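Local structure of AvrA (Salmonella typhimurium, 6BE0) at residues L141-C147 with M174-Q180; Y237-Q241 with S285-K291. The protein probably transfers acetyl groups from acetyl-CoA to serine and threonine residues of target proteins, as a YopJ-family effector that binds inositol hexakisphosphate. All coordinates share one frame; numbering follows the deposited sequence.

Contact 1: residues L141-C147 with M174-Q180; sequences LFEPAAC and MVELDIQ
L141–E143 and M174–E176 run parallel, their axes 4.7 Å apart and inclined by 20°, with V175 N bonded to L141 O and E143 N to V175 O. The pairing goes on with L177 N to E143 O, until P144 O takes two donors: I179 N at 2.8 Å, almost straight on, and Q180 N at 3.1 Å from above the carbonyl plane. On one face of the sheet F142 and V175 lie side by side, CD2 of F142 3.8 Å from CB of V175, while L177 CD2 comes to the edge of the ring. On the other face L141 and M174 run alongside each other, and the M174 chain, bent at its last torsion, brings CE within 3.6 Å of C147 SG and against E143 CG. E176 stretches out on the same face, CG anti to the backbone N (chi1 176°), and carries OE2 to C147 N at 2.8 Å; the amide meets its anti side, 18° from the carboxylate plane. Its OE1 takes the backbone N of S225, and the E143 carboxylate is bound by H124. D178 OD1 forms a salt bridge with R181, a CoA-binding residue, and also accepts from a water that donates to Q180 O. The pairing belongs to a beta-alpha-beta crossover through helix 151–164, with 170–176 as an outermost strand of the mixed sheet. Held on both oxygens by main-chain amides, one in the loop after strand 136–143 and one at the start of helix 225–228, the buried E176 carboxylate ties the two together, consistent with a negative charge.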
ATOM      1  N   LEU A 141      -6.573  -2.065   7.424  1.00 29.58           N
ATOM      2  CA  LEU A 141      -6.168  -0.867   6.702  1.00 29.23           C
ATOM      3  C   LEU A 141      -4.669  -0.653   6.858  1.00 29.22           C
ATOM      4  O   LEU A 141      -4.171  -0.516   7.974  1.00 29.42           O
ATOM      5  CB  LEU A 141      -6.940   0.352   7.220  1.00 29.22           C
ATOM      6  CG  LEU A 141      -6.541   1.727   6.672  1.00 29.01           C
ATOM      7  CD1 LEU A 141      -6.846   1.842   5.190  1.00 28.80           C
ATOM      8  CD2 LEU A 141      -7.247   2.824   7.453  1.00 34.17           C
ATOM      9  N   PHE A 142      -3.952  -0.630   5.739  1.00 28.86           N
ATOM     10  CA  PHE A 142      -2.512  -0.411   5.758  1.00 28.92           C
ATOM     11  C   PHE A 142      -2.177   1.020   5.363  1.00 28.74           C
ATOM     12  O   PHE A 142      -2.558   1.484   4.288  1.00 28.58           O
ATOM     13  CB  PHE A 142      -1.800  -1.392   4.826  1.00 29.03           C
ATOM     14  CG  PHE A 142      -1.893  -2.824   5.269  1.00 29.36           C
ATOM     15  CD1 PHE A 142      -2.945  -3.625   4.857  1.00 29.42           C
ATOM     16  CD2 PHE A 142      -0.931  -3.368   6.099  1.00 29.72           C
ATOM     17  CE1 PHE A 142      -3.033  -4.941   5.265  1.00 29.84           C
ATOM     18  CE2 PHE A 142      -1.014  -4.686   6.509  1.00 30.15           C
ATOM     19  CZ  PHE A 142      -2.065  -5.471   6.091  1.00 30.22           C
ATOM     20  N   GLU A 143      -1.472   1.712   6.253  1.00 29.73           N
ATOM     21  CA  GLU A 143      -0.970   3.051   5.981  1.00 29.71           C
ATOM     22  C   GLU A 143       0.518   2.964   5.651  1.00 32.61           C
ATOM     23  O   GLU A 143       1.313   2.575   6.507  1.00 30.12           O
ATOM     24  CB  GLU A 143      -1.199   3.968   7.184  1.00 29.88           C
ATOM     25  CG  GLU A 143      -2.661   4.305   7.447  1.00 29.83           C
ATOM     26  CD  GLU A 143      -3.272   5.184   6.367  1.00 31.93           C
ATOM     27  OE1 GLU A 143      -2.516   5.725   5.533  1.00 29.67           O
ATOM     28  OE2 GLU A 143      -4.512   5.334   6.355  1.00 31.53           O
ATOM     29  N   PRO A 144       0.901   3.301   4.406  1.00 30.32           N
ATOM     30  CA  PRO A 144       2.325   3.217   4.061  1.00 30.57           C
ATOM     31  C   PRO A 144       3.203   4.154   4.891  1.00 30.84           C
ATOM     32  O   PRO A 144       4.355   3.821   5.166  1.00 31.14           O
ATOM     33  CB  PRO A 144       2.352   3.618   2.581  1.00 30.55           C
ATOM     34  CG  PRO A 144       0.984   3.320   2.082  1.00 30.27           C
ATOM     35  CD  PRO A 144       0.072   3.616   3.229  1.00 30.13           C
ATOM     36  N   ALA A 145       2.664   5.308   5.278  1.00 32.10           N
ATOM     37  CA  ALA A 145       3.420   6.289   6.051  1.00 32.34           C
ATOM     38  C   ALA A 145       3.240   6.061   7.550  1.00 32.46           C
ATOM     39  O   ALA A 145       2.706   5.035   7.970  1.00 35.09           O
ATOM     40  CB  ALA A 145       2.992   7.701   5.673  1.00 32.41           C
ATOM     41  N   ALA A 146       3.689   7.025   8.349  1.00 37.44           N
ATOM     42  CA  ALA A 146       3.600   6.933   9.803  1.00 38.74           C
ATOM     43  C   ALA A 146       2.226   7.384  10.293  1.00 39.99           C
ATOM     44  O   ALA A 146       1.449   7.964   9.531  1.00 39.71           O
ATOM     45  CB  ALA A 146       4.694   7.765  10.447  1.00 38.24           C
ATOM     46  N   CYS A 147       1.933   7.115  11.563  1.00 42.79           N
ATOM     47  CA  CYS A 147       0.638   7.451  12.151  1.00 40.79           C
ATOM     48  C   CYS A 147       0.784   8.051  13.548  1.00 43.13           C
ATOM     49  O   CYS A 147      -0.169   8.059  14.324  1.00 46.49           O
ATOM     50  CB  CYS A 147      -0.251   6.209  12.227  1.00 44.14           C
ATOM     51  SG  CYS A 147      -0.367   5.277  10.693  1.00 37.83           S
ATOM     52  N   MET A 174      -5.920  -1.260  12.010  1.00 39.14           N
ATOM     53  CA  MET A 174      -5.144  -0.339  11.193  1.00 38.18           C
ATOM     54  C   MET A 174      -3.664  -0.572  11.463  1.00 38.24           C
ATOM     55  O   MET A 174      -3.249  -0.682  12.615  1.00 39.25           O
ATOM     56  CB  MET A 174      -5.542   1.106  11.494  1.00 38.63           C
ATOM     57  CG  MET A 174      -4.722   2.153  10.768  1.00 38.15           C
ATOM     58  SD  MET A 174      -5.396   3.803  11.025  1.00 45.32           S
ATOM     59  CE  MET A 174      -3.895   4.770  11.134  1.00 44.14           C
ATOM     60  N   VAL A 175      -2.878  -0.663  10.395  1.00 31.14           N
ATOM     61  CA  VAL A 175      -1.463  -1.000  10.505  1.00 31.31           C
ATOM     62  C   VAL A 175      -0.575   0.125   9.983  1.00 31.12           C
ATOM     63  O   VAL A 175      -0.703   0.559   8.837  1.00 30.38           O
ATOM     64  CB  VAL A 175      -1.139  -2.300   9.741  1.00 30.83           C
ATOM     65  CG1 VAL A 175       0.350  -2.624   9.827  1.00 31.28           C
ATOM     66  CG2 VAL A 175      -1.962  -3.452  10.295  1.00 31.26           C
ATOM     67  N   GLU A 176       0.325   0.586  10.842  1.00 36.82           N
ATOM     68  CA  GLU A 176       1.332   1.569  10.470  1.00 39.00           C
ATOM     69  C   GLU A 176       2.541   0.851   9.884  1.00 37.36           C
ATOM     70  O   GLU A 176       3.040  -0.104  10.476  1.00 38.69           O
ATOM     71  CB  GLU A 176       1.739   2.405  11.687  1.00 38.03           C
ATOM     72  CG  GLU A 176       2.853   3.411  11.432  1.00 42.19           C
ATOM     73  CD  GLU A 176       3.421   3.980  12.718  1.00 40.09           C
ATOM     74  OE1 GLU A 176       3.817   3.185  13.598  1.00 40.88           O
ATOM     75  OE2 GLU A 176       3.470   5.221  12.850  1.00 40.71           O
ATOM     76  N   LEU A 177       3.003   1.309   8.725  1.00 30.78           N
ATOM     77  CA  LEU A 177       4.168   0.716   8.075  1.00 30.93           C
ATOM     78  C   LEU A 177       5.390   1.623   8.179  1.00 31.87           C
ATOM     79  O   LEU A 177       6.502   1.149   8.417  1.00 32.73           O
ATOM     80  CB  LEU A 177       3.861   0.411   6.605  1.00 30.00           C
ATOM     81  CG  LEU A 177       2.767  -0.629   6.337  1.00 29.26           C
ATOM     82  CD1 LEU A 177       2.632  -0.880   4.842  1.00 28.66           C
ATOM     83  CD2 LEU A 177       3.036  -1.937   7.070  1.00 29.76           C
ATOM     84  N   ASP A 178       5.173   2.926   8.013  1.00 39.03           N
ATOM     85  CA  ASP A 178       6.255   3.908   8.013  1.00 36.12           C
ATOM     86  C   ASP A 178       7.366   3.495   7.052  1.00 36.88           C
ATOM     87  O   ASP A 178       8.524   3.359   7.446  1.00 38.94           O
ATOM     88  CB  ASP A 178       6.824   4.091   9.424  1.00 37.19           C
ATOM     89  CG  ASP A 178       7.792   5.262   9.521  1.00 40.07           C
ATOM     90  OD1 ASP A 178       7.634   6.239   8.755  1.00 38.97           O
ATOM     91  OD2 ASP A 178       8.713   5.207  10.363  1.00 40.19           O
ATOM     92  N   ILE A 179       6.996   3.279   5.792  1.00 33.80           N
ATOM     93  CA  ILE A 179       7.961   2.979   4.741  1.00 34.72           C
ATOM     94  C   ILE A 179       7.905   4.053   3.660  1.00 34.80           C
ATOM     95  O   ILE A 179       8.822   4.172   2.849  1.00 35.93           O
ATOM     96  CB  ILE A 179       7.713   1.595   4.115  1.00 34.55           C
ATOM     97  CG1 ILE A 179       6.267   1.476   3.629  1.00 33.11           C
ATOM     98  CG2 ILE A 179       8.030   0.503   5.130  1.00 39.51           C
ATOM     99  CD1 ILE A 179       6.008   0.240   2.787  1.00 33.05           C
ATOM    100  N   GLN A 180       6.822   4.827   3.648  1.00 32.41           N
ATOM    101  CA  GLN A 180       6.736   6.004   2.793  1.00 32.46           C
ATOM    102  C   GLN A 180       7.194   7.228   3.571  1.00 33.55           C
ATOM    103  O   GLN A 180       6.740   7.468   4.691  1.00 36.06           O
ATOM    104  CB  GLN A 180       5.313   6.220   2.274  1.00 31.92           C
ATOM    105  CG  GLN A 180       5.162   7.490   1.436  1.00 31.18           C
ATOM    106  CD  GLN A 180       3.720   7.851   1.164  1.00 30.94           C
ATOM    107  OE1 GLN A 180       2.842   6.991   1.160  1.00 31.61           O
ATOM    108  NE2 GLN A 180       3.468   9.138   0.940  1.00 37.23           N
TER
HETATM  109  O   HOH W   1       6.511   8.573   7.415  1.00 43.41           O

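Contact 2: residues Y237-Q241 with S285-K291; sequences YKHTQ and SISAHKK. With IHP (inositol hexakisphosphate), chain B; COA (coenzyme A), chain C.
O23 of inositol hexakisphosphate is gripped by two side chains, K291 NZ at 2.5 Å and H239 NE2 at 2.8 Å. The phosphate oxygen lies in the plane of the imidazole, at its edge. At ND1 the same ring is hydrogen-bonded to S287 OG, 2.9 Å away, so both ring nitrogens are engaged and the rotation of the imidazole is fixed. OG of S287, anti to the backbone N (chi1 -167°), is placed at the ring edge beside ND1. K291 passes alongside, its CB 3.9 Å from H239 CE1, before bends at chi2 and chi4 carry NZ to O23 and to O32 of a second phosphate. K238 comes from the other segment and bonds O33 and comes very close to O34 of the next phosphate; K196 and K263 also bind the ligand, and these lysines would offset the phosphate charge. Here a type I turn, Y237–T240, faces the start of helix 287–300, for which I286 is the N-cap residue; S285 OG accepts from S287 N in an ST turn. Toward coenzyme A, Q241 packs CB against the adenine, 3.9 Å from N3A, and its OE1 accepts from the backbone of R181 and S182. Q241 NE2 donates to a water at 2.8 Å that in turn donates to S285 O and is hydrogen-bonded to H289 ND1, while F189 of helix 186–199 packs against H239, Q241 and A288.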
ATOM      1  N   TYR A 237       8.500  -4.420   1.750  1.00 36.08           N
ATOM      2  CA  TYR A 237       9.468  -3.382   2.097  1.00 35.25           C
ATOM      3  C   TYR A 237      10.442  -3.055   0.971  1.00 36.02           C
ATOM      4  O   TYR A 237      11.479  -2.436   1.203  1.00 35.17           O
ATOM      5  CB  TYR A 237      10.250  -3.810   3.337  1.00 35.88           C
ATOM      6  CG  TYR A 237       9.375  -4.004   4.546  1.00 35.19           C
ATOM      7  CD1 TYR A 237       9.297  -3.031   5.531  1.00 34.35           C
ATOM      8  CD2 TYR A 237       8.613  -5.153   4.696  1.00 36.41           C
ATOM      9  CE1 TYR A 237       8.491  -3.201   6.637  1.00 36.22           C
ATOM     10  CE2 TYR A 237       7.803  -5.331   5.797  1.00 35.89           C
ATOM     11  CZ  TYR A 237       7.745  -4.353   6.765  1.00 34.87           C
ATOM     12  OH  TYR A 237       6.941  -4.527   7.866  1.00 40.73           O
ATOM     13  N   LYS A 238      10.110  -3.463  -0.247  1.00 35.72           N
ATOM     14  CA  LYS A 238      11.004  -3.247  -1.376  1.00 35.69           C
ATOM     15  C   LYS A 238      11.162  -1.762  -1.695  1.00 33.83           C
ATOM     16  O   LYS A 238      12.225  -1.330  -2.143  1.00 35.62           O
ATOM     17  CB  LYS A 238      10.492  -3.995  -2.604  1.00 36.21           C
ATOM     18  CG  LYS A 238      10.434  -5.505  -2.420  1.00 38.98           C
ATOM     19  CD  LYS A 238       9.900  -6.208  -3.659  1.00 40.72           C
ATOM     20  CE  LYS A 238      10.823  -6.017  -4.852  1.00 41.57           C
ATOM     21  NZ  LYS A 238      10.415  -6.851  -6.013  1.00 41.80           N
ATOM     22  N   HIS A 239      10.106  -0.989  -1.454  1.00 35.49           N
ATOM     23  CA  HIS A 239      10.110   0.441  -1.759  1.00 36.55           C
ATOM     24  C   HIS A 239      10.358   1.303  -0.525  1.00 33.17           C
ATOM     25  O   HIS A 239      10.136   2.513  -0.563  1.00 33.50           O
ATOM     26  CB  HIS A 239       8.783   0.852  -2.403  1.00 31.23           C
ATOM     27  CG  HIS A 239       8.497   0.155  -3.696  1.00 32.31           C
ATOM     28  ND1 HIS A 239       9.209   0.406  -4.849  1.00 32.97           N
ATOM     29  CD2 HIS A 239       7.575  -0.783  -4.019  1.00 32.35           C
ATOM     30  CE1 HIS A 239       8.741  -0.348  -5.826  1.00 37.06           C
ATOM     31  NE2 HIS A 239       7.748  -1.079  -5.350  1.00 38.19           N
ATOM     32  N   THR A 240      10.811   0.684   0.564  1.00 35.52           N
ATOM     33  CA  THR A 240      11.080   1.413   1.801  1.00 37.94           C
ATOM     34  C   THR A 240      12.003   2.596   1.545  1.00 38.37           C
ATOM     35  O   THR A 240      13.073   2.449   0.957  1.00 43.00           O
ATOM     36  CB  THR A 240      11.720   0.511   2.873  1.00 37.97           C
ATOM     37  OG1 THR A 240      10.891  -0.634   3.096  1.00 37.71           O
ATOM     38  CG2 THR A 240      11.888   1.269   4.187  1.00 41.19           C
ATOM     39  N   GLN A 241      11.569   3.770   1.993  1.00 37.04           N
ATOM     40  CA  GLN A 241      12.313   5.004   1.785  1.00 40.83           C
ATOM     41  C   GLN A 241      13.082   5.383   3.046  1.00 41.97           C
ATOM     42  O   GLN A 241      12.737   6.342   3.730  1.00 47.97           O
ATOM     43  CB  GLN A 241      11.359   6.126   1.369  1.00 38.97           C
ATOM     44  CG  GLN A 241      10.759   5.915  -0.014  1.00 37.39           C
ATOM     45  CD  GLN A 241       9.624   6.868  -0.327  1.00 37.20           C
ATOM     46  OE1 GLN A 241       8.885   7.289   0.562  1.00 36.82           O
ATOM     47  NE2 GLN A 241       9.479   7.213  -1.601  1.00 39.53           N
ATOM     48  N   SER A 285      15.742   7.461  -1.741  1.00 46.55           N
ATOM     49  CA  SER A 285      15.220   6.419  -2.618  1.00 43.99           C
ATOM     50  C   SER A 285      14.185   6.983  -3.580  1.00 41.23           C
ATOM     51  O   SER A 285      13.234   7.646  -3.163  1.00 40.85           O
ATOM     52  CB  SER A 285      14.601   5.285  -1.797  1.00 46.07           C
ATOM     53  OG  SER A 285      13.960   4.344  -2.642  1.00 43.03           O
ATOM     54  N   ILE A 286      14.382   6.719  -4.869  1.00 41.32           N
ATOM     55  CA  ILE A 286      13.408   7.077  -5.894  1.00 38.94           C
ATOM     56  C   ILE A 286      12.719   5.821  -6.415  1.00 37.30           C
ATOM     57  O   ILE A 286      12.259   5.784  -7.555  1.00 35.88           O
ATOM     58  CB  ILE A 286      14.065   7.831  -7.071  1.00 43.93           C
ATOM     59  CG1 ILE A 286      15.137   6.963  -7.744  1.00 40.89           C
ATOM     60  CG2 ILE A 286      14.669   9.141  -6.583  1.00 41.18           C
ATOM     61  CD1 ILE A 286      15.604   7.501  -9.079  1.00 41.55           C
ATOM     62  N   SER A 287      12.656   4.792  -5.575  1.00 35.12           N
ATOM     63  CA  SER A 287      12.094   3.508  -5.982  1.00 34.11           C
ATOM     64  C   SER A 287      10.618   3.651  -6.340  1.00 32.14           C
ATOM     65  O   SER A 287      10.184   3.225  -7.412  1.00 33.52           O
ATOM     66  CB  SER A 287      12.268   2.467  -4.874  1.00 37.21           C
ATOM     67  OG  SER A 287      11.996   1.163  -5.359  1.00 35.02           O
ATOM     68  N   ALA A 288       9.852   4.256  -5.439  1.00 30.29           N
ATOM     69  CA  ALA A 288       8.427   4.466  -5.661  1.00 28.65           C
ATOM     70  C   ALA A 288       8.183   5.354  -6.877  1.00 28.40           C
ATOM     71  O   ALA A 288       7.251   5.118  -7.645  1.00 27.45           O
ATOM     72  CB  ALA A 288       7.782   5.076  -4.426  1.00 28.65           C
ATOM     73  N   HIS A 289       9.020   6.371  -7.052  1.00 33.73           N
ATOM     74  CA  HIS A 289       8.892   7.268  -8.195  1.00 34.21           C
ATOM     75  C   HIS A 289       9.160   6.523  -9.499  1.00 33.51           C
ATOM     76  O   HIS A 289       8.525   6.792 -10.519  1.00 33.35           O
ATOM     77  CB  HIS A 289       9.842   8.458  -8.059  1.00 32.81           C
ATOM     78  CG  HIS A 289       9.412   9.457  -7.031  1.00 33.73           C
ATOM     79  ND1 HIS A 289       9.583   9.256  -5.678  1.00 35.10           N
ATOM     80  CD2 HIS A 289       8.809  10.663  -7.158  1.00 34.01           C
ATOM     81  CE1 HIS A 289       9.108  10.298  -5.017  1.00 36.30           C
ATOM     82  NE2 HIS A 289       8.632  11.164  -5.892  1.00 35.50           N
ATOM     83  N   LYS A 290      10.099   5.584  -9.463  1.00 38.35           N
ATOM     84  CA  LYS A 290      10.380   4.747 -10.622  1.00 33.90           C
ATOM     85  C   LYS A 290       9.233   3.771 -10.861  1.00 33.14           C
ATOM     86  O   LYS A 290       8.925   3.439 -12.006  1.00 34.44           O
ATOM     87  CB  LYS A 290      11.697   3.987 -10.442  1.00 35.68           C
ATOM     88  CG  LYS A 290      12.936   4.867 -10.568  1.00 39.80           C
ATOM     89  CD  LYS A 290      14.209   4.146 -10.142  1.00 39.14           C
ATOM     90  CE  LYS A 290      14.607   3.056 -11.126  1.00 40.51           C
ATOM     91  NZ  LYS A 290      15.872   2.377 -10.719  1.00 42.69           N
ATOM     92  N   LYS A 291       8.593   3.318  -9.786  1.00 35.76           N
ATOM     93  CA  LYS A 291       7.475   2.386  -9.912  1.00 33.59           C
ATOM     94  C   LYS A 291       6.286   3.054 -10.598  1.00 31.01           C
ATOM     95  O   LYS A 291       5.581   2.418 -11.381  1.00 34.70           O
ATOM     96  CB  LYS A 291       7.050   1.845  -8.544  1.00 32.11           C
ATOM     97  CG  LYS A 291       5.997   0.735  -8.615  1.00 32.20           C
ATOM     98  CD  LYS A 291       6.518  -0.494  -9.354  1.00 36.73           C
ATOM     99  CE  LYS A 291       5.472  -1.596  -9.449  1.00 41.25           C
ATOM    100  NZ  LYS A 291       5.111  -2.155  -8.121  1.00 41.84           N
TER
HETATM  101  C1  IHP B 301       7.077  -8.066  -9.983  1.00 78.54           C
HETATM  102  C2  IHP B 301       6.685  -6.719  -9.388  1.00 69.88           C
HETATM  103  C3  IHP B 301       7.908  -5.856  -9.129  1.00 67.42           C
HETATM  104  C4  IHP B 301       8.742  -5.714 -10.385  1.00 79.01           C
HETATM  105  C5  IHP B 301       9.249  -7.086 -10.787  1.00 73.21           C
HETATM  106  C6  IHP B 301       8.081  -7.999 -11.132  1.00 78.55           C
HETATM  107  O11 IHP B 301       5.896  -8.726 -10.402  1.00 69.77           O
HETATM  108  P1  IHP B 301       5.319  -9.891  -9.478  1.00 75.18           P
HETATM  109  O21 IHP B 301       3.809  -9.806  -9.447  1.00 93.13           O
HETATM  110  O31 IHP B 301       5.837  -9.762  -8.062  1.00 74.01           O
HETATM  111  O41 IHP B 301       5.733 -11.222 -10.048  1.00 86.31           O
HETATM  112  O12 IHP B 301       5.756  -6.040 -10.263  1.00 69.12           O
HETATM  113  P2  IHP B 301       4.284  -5.732  -9.768  1.00 49.55           P
HETATM  114  O22 IHP B 301       3.624  -6.984  -9.243  1.00 36.70           O
HETATM  115  O32 IHP B 301       4.296  -4.703  -8.662  1.00 53.55           O
HETATM  116  O42 IHP B 301       3.467  -5.203 -10.926  1.00 27.05           O
HETATM  117  O13 IHP B 301       7.503  -4.576  -8.640  1.00 55.70           O
HETATM  118  P3  IHP B 301       7.811  -4.190  -7.125  1.00 49.28           P
HETATM  119  O23 IHP B 301       6.649  -3.416  -6.552  1.00 38.31           O
HETATM  120  O33 IHP B 301       8.038  -5.424  -6.284  1.00 28.69           O
HETATM  121  O43 IHP B 301       9.041  -3.323  -7.068  1.00 37.48           O
HETATM  122  O14 IHP B 301       9.805  -4.761 -10.189  1.00100.62           O
HETATM  123  P4  IHP B 301      11.099  -5.018  -9.262  1.00 55.44           P
HETATM  124  O24 IHP B 301      11.357  -3.791  -8.417  1.00 41.12           O
HETATM  125  O34 IHP B 301      10.915  -6.208  -8.347  1.00 48.71           O
HETATM  126  O44 IHP B 301      12.308  -5.237 -10.130  1.00 48.35           O
HETATM  127  O15 IHP B 301      10.155  -7.015 -11.889  1.00 75.85           O
HETATM  128  P5  IHP B 301      11.318  -8.087 -11.989  1.00 52.27           P
HETATM  129  O25 IHP B 301      11.021  -9.263 -11.083  1.00 33.57           O
HETATM  130  O35 IHP B 301      11.425  -8.565 -13.415  1.00 41.35           O
HETATM  131  O45 IHP B 301      12.637  -7.480 -11.575  1.00 47.66           O
HETATM  132  O16 IHP B 301       7.450  -7.562 -12.334  1.00 80.80           O
HETATM  133  P6  IHP B 301       7.183  -8.599 -13.475  1.00 54.83           P
HETATM  134  O26 IHP B 301       6.788  -7.876 -14.736  1.00 38.91           O
HETATM  135  O36 IHP B 301       8.426  -9.410 -13.735  1.00 57.44           O
HETATM  136  O46 IHP B 301       6.059  -9.528 -13.084  1.00 45.69           O
HETATM  137  N1A COA C 302      12.315  10.692  -0.119  1.00 46.94           N
HETATM  138  C2A COA C 302      13.046   9.617   0.303  1.00 45.68           C
HETATM  139  N3A COA C 302      13.377   9.488   1.622  1.00 50.04           N
HETATM  140  C4A COA C 302      12.983  10.432   2.533  1.00 52.71           C
HETATM  141  C5A COA C 302      12.260  11.497   2.123  1.00 41.56           C
HETATM  142  C6A COA C 302      11.927  11.619   0.779  1.00 38.20           C
HETATM  143  N6A COA C 302      11.261  12.402  -0.213  1.00 48.94           N
HETATM  144  N7A COA C 302      11.996  12.277   3.210  1.00 54.56           N
HETATM  145  C8A COA C 302      12.562  11.686   4.294  1.00 59.47           C
HETATM  146  N9A COA C 302      13.173  10.551   3.885  1.00 62.41           N
HETATM  147  C1B COA C 302      13.893   9.607   4.673  1.00 58.69           C
HETATM  148  C2B COA C 302      15.186   9.701   4.457  1.00 63.90           C
HETATM  149  O2B COA C 302      15.611   8.702   3.490  1.00 84.53           O
HETATM  150  C3B COA C 302      15.880   9.432   5.898  1.00 82.50           C
HETATM  151  O3B COA C 302      15.883   8.038   6.205  1.00 84.10           O
HETATM  152  P3B COA C 302      17.293   7.274   6.379  1.00 67.69           P
HETATM  153  O7A COA C 302      17.967   7.138   5.033  1.00 52.49           O
HETATM  154  O8A COA C 302      18.183   8.056   7.313  1.00 77.48           O
HETATM  155  O9A COA C 302      17.053   5.897   6.960  1.00 71.68           O
HETATM  156  C4B COA C 302      15.098  10.100   6.778  1.00 85.62           C
HETATM  157  O4B COA C 302      13.690   9.944   6.217  1.00 77.01           O
HETATM  158  C5B COA C 302      15.494  11.569   6.833  1.00 93.33           C
HETATM  159  O5B COA C 302      14.527  12.304   7.574  1.00 81.09           O
HETATM  160  P1A COA C 302      14.921  12.894   9.010  1.00123.16           P
HETATM  161  O1A COA C 302      16.008  12.041   9.647  1.00117.40           O
HETATM  162  O2A COA C 302      15.414  14.321   8.843  1.00129.07           O
HETATM  163  O3A COA C 302      13.639  12.893   9.942  1.00 91.01           O
HETATM  164  O   HOH W   2      13.648   1.109  -1.382  1.00 37.93           O
HETATM  165  O   HOH W   3      10.608   7.154  -4.171  1.00 25.24           O

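How the contacts relate
After the N-terminal helices and three strands of the main sheet, the chain forms strand 136–143, passes through helix 151–164 and returns in strand 170–176, where contact 1 closes the crossover at the edge of the main sheet. It then runs through helices 186–199, 205–212 and 225–228 before contact 2 opens at 237–241; that second loop, which includes helix 243–252 and the small two-stranded sheet, closes at the start of helix 287–300. The contacts therefore follow in series, neither nested nor crossed. They nevertheless touch: I179 O lies 2.9 Å from Q241 N, a probable hydrogen bond, and I179 CG2 packs on Y237 and T240, joining the chain that leaves the edge strand to the turn 237–240.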